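Local coordinates for nuclear import protein MOG1 (Saccharomyces cerevisiae, PDB 1EQ6), which binds the small GTPase Ran (Gsp1 in yeast) and takes part in nuclear protein import and poly(A)+ mRNA export, at residues V7-G12 against E36-S41; G12-V17 against F180-T185. One frame throughout, in Å; residues are numbered along the deposited sequence.

Interaction 1 (V7-G12 against E36-S41); sequences VELYGG and EVYVNS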
loop_
_atom_site.group_PDB
_atom_site.type_symbol
_atom_site.label_atom_id
_atom_site.label_comp_id
_atom_site.label_asym_id
_atom_site.label_seq_id
_atom_site.Cartn_x
_atom_site.Cartn_y
_atom_site.Cartn_z
ATOM N N VAL A 7 5.602 -8.473 12.059
ATOM C CA VAL A 7 4.597 -9.499 11.932
ATOM C C VAL A 7 5.106 -10.555 10.967
ATOM O O VAL A 7 5.939 -10.281 10.109
ATOM C CB VAL A 7 3.221 -8.967 11.397
ATOM C CG1 VAL A 7 2.546 -8.106 12.456
ATOM C CG2 VAL A 7 3.409 -8.188 10.095
ATOM N N GLU A 8 4.621 -11.778 11.140
ATOM C CA GLU A 8 5.012 -12.853 10.250
ATOM C C GLU A 8 3.941 -12.974 9.186
ATOM O O GLU A 8 2.750 -12.988 9.502
ATOM C CB GLU A 8 5.106 -14.190 10.994
ATOM C CG GLU A 8 6.243 -14.305 12.008
ATOM C CD GLU A 8 6.489 -15.759 12.412
ATOM O OE1 GLU A 8 5.592 -16.609 12.187
ATOM O OE2 GLU A 8 7.569 -16.047 12.961
ATOM N N LEU A 9 4.369 -13.064 7.926
ATOM C CA LEU A 9 3.448 -13.226 6.802
ATOM C C LEU A 9 3.677 -14.611 6.179
ATOM O O LEU A 9 4.747 -15.205 6.343
ATOM C CB LEU A 9 3.732 -12.178 5.719
ATOM C CG LEU A 9 3.647 -10.697 6.111
ATOM C CD1 LEU A 9 3.657 -9.864 4.842
ATOM C CD2 LEU A 9 2.376 -10.436 6.911
ATOM N N TYR A 10 2.674 -15.097 5.458
ATOM C CA TYR A 10 2.755 -16.378 4.748
ATOM C C TYR A 10 3.370 -17.497 5.604
ATOM O O TYR A 10 4.383 -18.097 5.244
ATOM C CB TYR A 10 3.548 -16.172 3.448
ATOM C CG TYR A 10 2.983 -15.020 2.600
ATOM C CD1 TYR A 10 3.577 -13.756 2.597
ATOM C CD2 TYR A 10 1.813 -15.190 1.860
ATOM C CE1 TYR A 10 3.000 -12.666 1.869
ATOM C CE2 TYR A 10 1.232 -14.123 1.141
ATOM C CZ TYR A 10 1.835 -12.860 1.153
ATOM O OH TYR A 10 1.229 -11.816 0.459
ATOM N N GLY A 11 2.763 -17.741 6.761
ATOM C CA GLY A 11 3.263 -18.785 7.647
ATOM C C GLY A 11 4.630 -18.549 8.275
ATOM O O GLY A 11 5.204 -19.470 8.863
ATOM N N GLY A 12 5.153 -17.332 8.164
ATOM C CA GLY A 12 6.464 -17.037 8.724
ATOM C C GLY A 12 7.595 -17.021 7.710
ATOM O O GLY A 12 8.772 -16.784 8.048
ATOM N N GLU A 36 -1.907 -11.076 2.289
ATOM C CA GLU A 36 -1.976 -10.902 3.733
ATOM C C GLU A 36 -2.699 -9.541 3.807
ATOM O O GLU A 36 -2.388 -8.621 3.033
ATOM C CB GLU A 36 -0.592 -10.873 4.374
ATOM C CG GLU A 36 0.091 -12.235 4.368
ATOM C CD GLU A 36 -0.554 -13.282 5.317
ATOM O OE1 GLU A 36 -1.691 -13.094 5.823
ATOM O OE2 GLU A 36 0.095 -14.320 5.543
ATOM N N VAL A 37 -3.680 -9.428 4.695
ATOM C CA VAL A 37 -4.486 -8.203 4.791
ATOM C C VAL A 37 -4.594 -7.803 6.245
ATOM O O VAL A 37 -4.922 -8.626 7.091
ATOM C CB VAL A 37 -5.927 -8.432 4.253
ATOM C CG1 VAL A 37 -6.773 -7.140 4.401
ATOM C CG2 VAL A 37 -5.885 -8.921 2.756
ATOM N N TYR A 38 -4.298 -6.540 6.523
ATOM C CA TYR A 38 -4.364 -5.998 7.882
ATOM C C TYR A 38 -5.190 -4.740 7.840
ATOM O O TYR A 38 -4.965 -3.902 6.970
ATOM C CB TYR A 38 -2.951 -5.677 8.413
ATOM C CG TYR A 38 -2.184 -6.895 8.886
ATOM C CD1 TYR A 38 -1.639 -7.794 7.975
ATOM C CD2 TYR A 38 -2.020 -7.155 10.253
ATOM C CE1 TYR A 38 -0.955 -8.925 8.403
ATOM C CE2 TYR A 38 -1.327 -8.282 10.696
ATOM C CZ TYR A 38 -0.802 -9.165 9.760
ATOM O OH TYR A 38 -0.141 -10.303 10.167
ATOM N N VAL A 39 -6.152 -4.607 8.764
ATOM C CA VAL A 39 -7.001 -3.430 8.795
ATOM C C VAL A 39 -6.885 -2.729 10.140
ATOM O O VAL A 39 -6.695 -3.371 11.181
ATOM C CB VAL A 39 -8.501 -3.786 8.527
ATOM C CG1 VAL A 39 -8.633 -4.511 7.174
ATOM C CG2 VAL A 39 -9.051 -4.691 9.653
ATOM N N ASN A 40 -6.986 -1.411 10.103
ATOM C CA ASN A 40 -6.912 -0.599 11.316
ATOM C C ASN A 40 -8.150 -0.896 12.183
ATOM O O ASN A 40 -9.276 -0.619 11.773
ATOM C CB ASN A 40 -6.888 0.891 10.936
ATOM C CG ASN A 40 -6.590 1.787 12.132
ATOM O OD1 ASN A 40 -6.981 1.466 13.256
ATOM N ND2 ASN A 40 -5.900 2.898 11.900
ATOM N N SER A 41 -7.944 -1.444 13.379
ATOM C CA SER A 41 -9.073 -1.758 14.260
ATOM C C SER A 41 -9.108 -0.870 15.507
ATOM O O SER A 41 -9.782 -1.192 16.486
ATOM C CB SER A 41 -9.025 -3.237 14.673
ATOM O OG SER A 41 -7.801 -3.536 15.342
HETATM O O HOH W 1 0.212 -12.424 8.850
HETATM O O HOH W 2 0.358 -16.316 7.422
#
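E36 OE2 takes two hydrogen bonds at the turn that follows strand 5-9. The backbone N of Y10 donates to it directly, N to OE2 2.7 Å with an N-H...O angle of 155°, and meets the anti lone pair, the one away from OE1. Water 2 donates to the same oxygen and accepts from G11 N (N to water O 2.9 Å), so OE2 holds the Y10 amide directly and the G11 amide through water. E36 CG lies beside its own backbone N (chi1 -71°), which puts it over one face of the Y10 ring, 3.8 Å from the centroid and 15° off the normal: a CH-pi contact, offset toward the rim. A bend at chi2 then turns the carboxylate toward Y10 N. L9 CD2 packs against E36 CG at 3.9 Å and against Y38 CE1 at 4.0 Å, bridging two side chains of strand 35-40. Farther along, Y38 OH comes up to V7 CB (3.8 Å) and is tied through water 1 to the carbonyl O of E8. The axes of 7-9 and 36-40 pass 9.3 Å apart at closest with no backbone hydrogen bond between them, in keeping with strands of two different sheets that meet through side chains. Strand 35-40 is bonded to strands 22-24 and 57-64, and strand 5-9 to strand 14-18; Y10 OH bonds T34 O, while L9 and Y10 also rest on V60.

Interaction 2 (G12-V17 against F180-T185); sequences GAITTV and FHVVDT
Antiparallel pairing of strands 14-18 and 181-182 sets the register of this contact. T15 and H181 form a hydrogen-bonded pair: T15 N to H181 O and H181 N to T15 O are both 2.9 Å. The next pair, I14 with V182, is non-hydrogen-bonded, and I14 CA makes a CA-H...O contact with H181 O. Past it, A13 O accepts two amides, D184 N at 2.9 Å (155° at the hydrogen) and V183 N at 2.6 Å with a more bent 133°, so a single carbonyl holds the chain where it leaves the strand. The T15-H181 bonds add strand 181-182 as an outer strand of a three-stranded antiparallel sheet, with 14-18 in the middle; toward strand 5-9, A13 and I14 form a classic beta bulge opposite L9. On the face bearing I14 and V182, I14 CG2, anti to the backbone N, sits over the F180 ring, 4.0 Å from its centroid and 25° off the normal; F180 and V182 continue onto I132 and L134 of strand 125-134. On the other face, T15 OG1 lies 3.7 Å from H181 CB, near the plane of the imidazole at its edge, and the T15 and V183 side chains cross at about a right angle, CG2 to CG2 3.9 Å.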
loop_
_atom_site.group_PDB
_atom_site.type_symbol
_atom_site.label_atom_id
_atom_site.label_comp_id
_atom_site.label_asym_id
_atom_site.label_seq_id
_atom_site.Cartn_x
_atom_site.Cartn_y
_atom_site.Cartn_z
ATOM N N GLY A 12 5.153 -17.332 8.164
ATOM C CA GLY A 12 6.464 -17.037 8.724
ATOM C C GLY A 12 7.595 -17.021 7.710
ATOM O O GLY A 12 8.772 -16.784 8.048
ATOM N N ALA A 13 7.251 -17.263 6.451
ATOM C CA ALA A 13 8.253 -17.267 5.390
ATOM C C ALA A 13 8.746 -15.862 5.100
ATOM O O ALA A 13 9.844 -15.676 4.546
ATOM C CB ALA A 13 7.681 -17.881 4.124
ATOM N N ILE A 14 7.954 -14.878 5.507
ATOM C CA ILE A 14 8.270 -13.464 5.271
ATOM C C ILE A 14 7.932 -12.609 6.491
ATOM O O ILE A 14 6.985 -12.886 7.221
ATOM C CB ILE A 14 7.446 -12.929 4.047
ATOM C CG1 ILE A 14 7.975 -13.523 2.732
ATOM C CG2 ILE A 14 7.534 -11.404 3.944
ATOM C CD1 ILE A 14 7.095 -13.162 1.524
ATOM N N THR A 15 8.715 -11.579 6.733
ATOM C CA THR A 15 8.362 -10.694 7.832
ATOM C C THR A 15 8.378 -9.264 7.325
ATOM O O THR A 15 9.032 -8.951 6.309
ATOM C CB THR A 15 9.351 -10.773 9.032
ATOM O OG1 THR A 15 10.662 -10.433 8.578
ATOM C CG2 THR A 15 9.372 -12.142 9.643
ATOM N N THR A 16 7.629 -8.413 8.021
ATOM C CA THR A 16 7.613 -6.986 7.759
ATOM C C THR A 16 6.982 -6.388 9.020
ATOM O O THR A 16 6.912 -7.076 10.046
ATOM C CB THR A 16 6.808 -6.606 6.463
ATOM O OG1 THR A 16 6.999 -5.211 6.180
ATOM C CG2 THR A 16 5.313 -6.901 6.616
ATOM N N VAL A 17 6.558 -5.126 8.971
ATOM C CA VAL A 17 5.918 -4.491 10.129
ATOM C C VAL A 17 4.576 -3.873 9.744
ATOM O O VAL A 17 4.340 -3.593 8.565
ATOM C CB VAL A 17 6.785 -3.334 10.725
ATOM C CG1 VAL A 17 8.101 -3.877 11.298
ATOM C CG2 VAL A 17 7.084 -2.296 9.633
ATOM N N PHE A 180 11.178 -5.512 5.002
ATOM C CA PHE A 180 10.646 -6.668 4.299
ATOM C C PHE A 180 11.739 -7.724 4.184
ATOM O O PHE A 180 12.809 -7.440 3.661
ATOM C CB PHE A 180 10.183 -6.273 2.902
ATOM C CG PHE A 180 9.336 -7.317 2.234
ATOM C CD1 PHE A 180 7.959 -7.350 2.439
ATOM C CD2 PHE A 180 9.908 -8.241 1.373
ATOM C CE1 PHE A 180 7.149 -8.304 1.780
ATOM C CE2 PHE A 180 9.112 -9.196 0.714
ATOM C CZ PHE A 180 7.732 -9.224 0.919
ATOM N N HIS A 181 11.470 -8.934 4.668
ATOM C CA HIS A 181 12.470 -10.001 4.616
ATOM C C HIS A 181 11.918 -11.356 4.249
ATOM O O HIS A 181 10.969 -11.839 4.863
ATOM C CB HIS A 181 13.196 -10.141 5.956
ATOM C CG HIS A 181 13.995 -8.937 6.331
ATOM N ND1 HIS A 181 14.996 -8.427 5.528
ATOM C CD2 HIS A 181 13.912 -8.109 7.400
ATOM C CE1 HIS A 181 15.488 -7.334 6.083
ATOM N NE2 HIS A 181 14.847 -7.120 7.221
ATOM N N VAL A 182 12.503 -11.971 3.231
ATOM C CA VAL A 182 12.086 -13.311 2.879
ATOM C C VAL A 182 12.962 -14.216 3.757
ATOM O O VAL A 182 14.173 -14.332 3.554
ATOM C CB VAL A 182 12.298 -13.615 1.381
ATOM C CG1 VAL A 182 11.915 -15.063 1.093
ATOM C CG2 VAL A 182 11.411 -12.678 0.532
ATOM N N VAL A 183 12.329 -14.805 4.766
ATOM C CA VAL A 183 12.985 -15.681 5.734
ATOM C C VAL A 183 13.098 -17.108 5.205
ATOM O O VAL A 183 14.053 -17.822 5.511
ATOM C CB VAL A 183 12.181 -15.713 7.061
ATOM C CG1 VAL A 183 12.919 -16.544 8.117
ATOM C CG2 VAL A 183 11.949 -14.284 7.563
ATOM N N ASP A 184 12.127 -17.523 4.404
ATOM C CA ASP A 184 12.143 -18.884 3.876
ATOM C C ASP A 184 11.726 -18.876 2.419
ATOM O O ASP A 184 10.556 -18.723 2.108
ATOM C CB ASP A 184 11.200 -19.766 4.713
ATOM C CG ASP A 184 11.034 -21.171 4.134
ATOM O OD1 ASP A 184 11.883 -21.579 3.313
ATOM O OD2 ASP A 184 10.061 -21.867 4.513
ATOM N N THR A 185 12.695 -19.045 1.528
ATOM C CA THR A 185 12.408 -19.018 0.101
ATOM C C THR A 185 11.673 -20.233 -0.437
ATOM O O THR A 185 11.271 -20.241 -1.602
ATOM C CB THR A 185 13.693 -18.791 -0.717
ATOM O OG1 THR A 185 14.631 -19.836 -0.446
ATOM C CG2 THR A 185 14.320 -17.456 -0.346
#

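Both interactions draw on the hairpin of strands 5-9 and 14-18, and they share G12 in its turn; their centres lie about 11 Å apart. L9 N to I14 O (2.7 Å) and V7 N to T16 O (2.8 Å), both probable hydrogen bonds, connect them inside the small sheet. Interaction 2 extends that sheet through direct backbone bonds, whereas interaction 1 joins it to strand 35-40 of the seven-stranded sheet by a carboxylate, two waters and the packing of V7, L9, Y10 and Y38. Each is partly buried: L9 and Y38 are the buried residues in interaction 1, A13, I14, T16 and F180 in interaction 2, whereas H181, V183 and D184 are exposed.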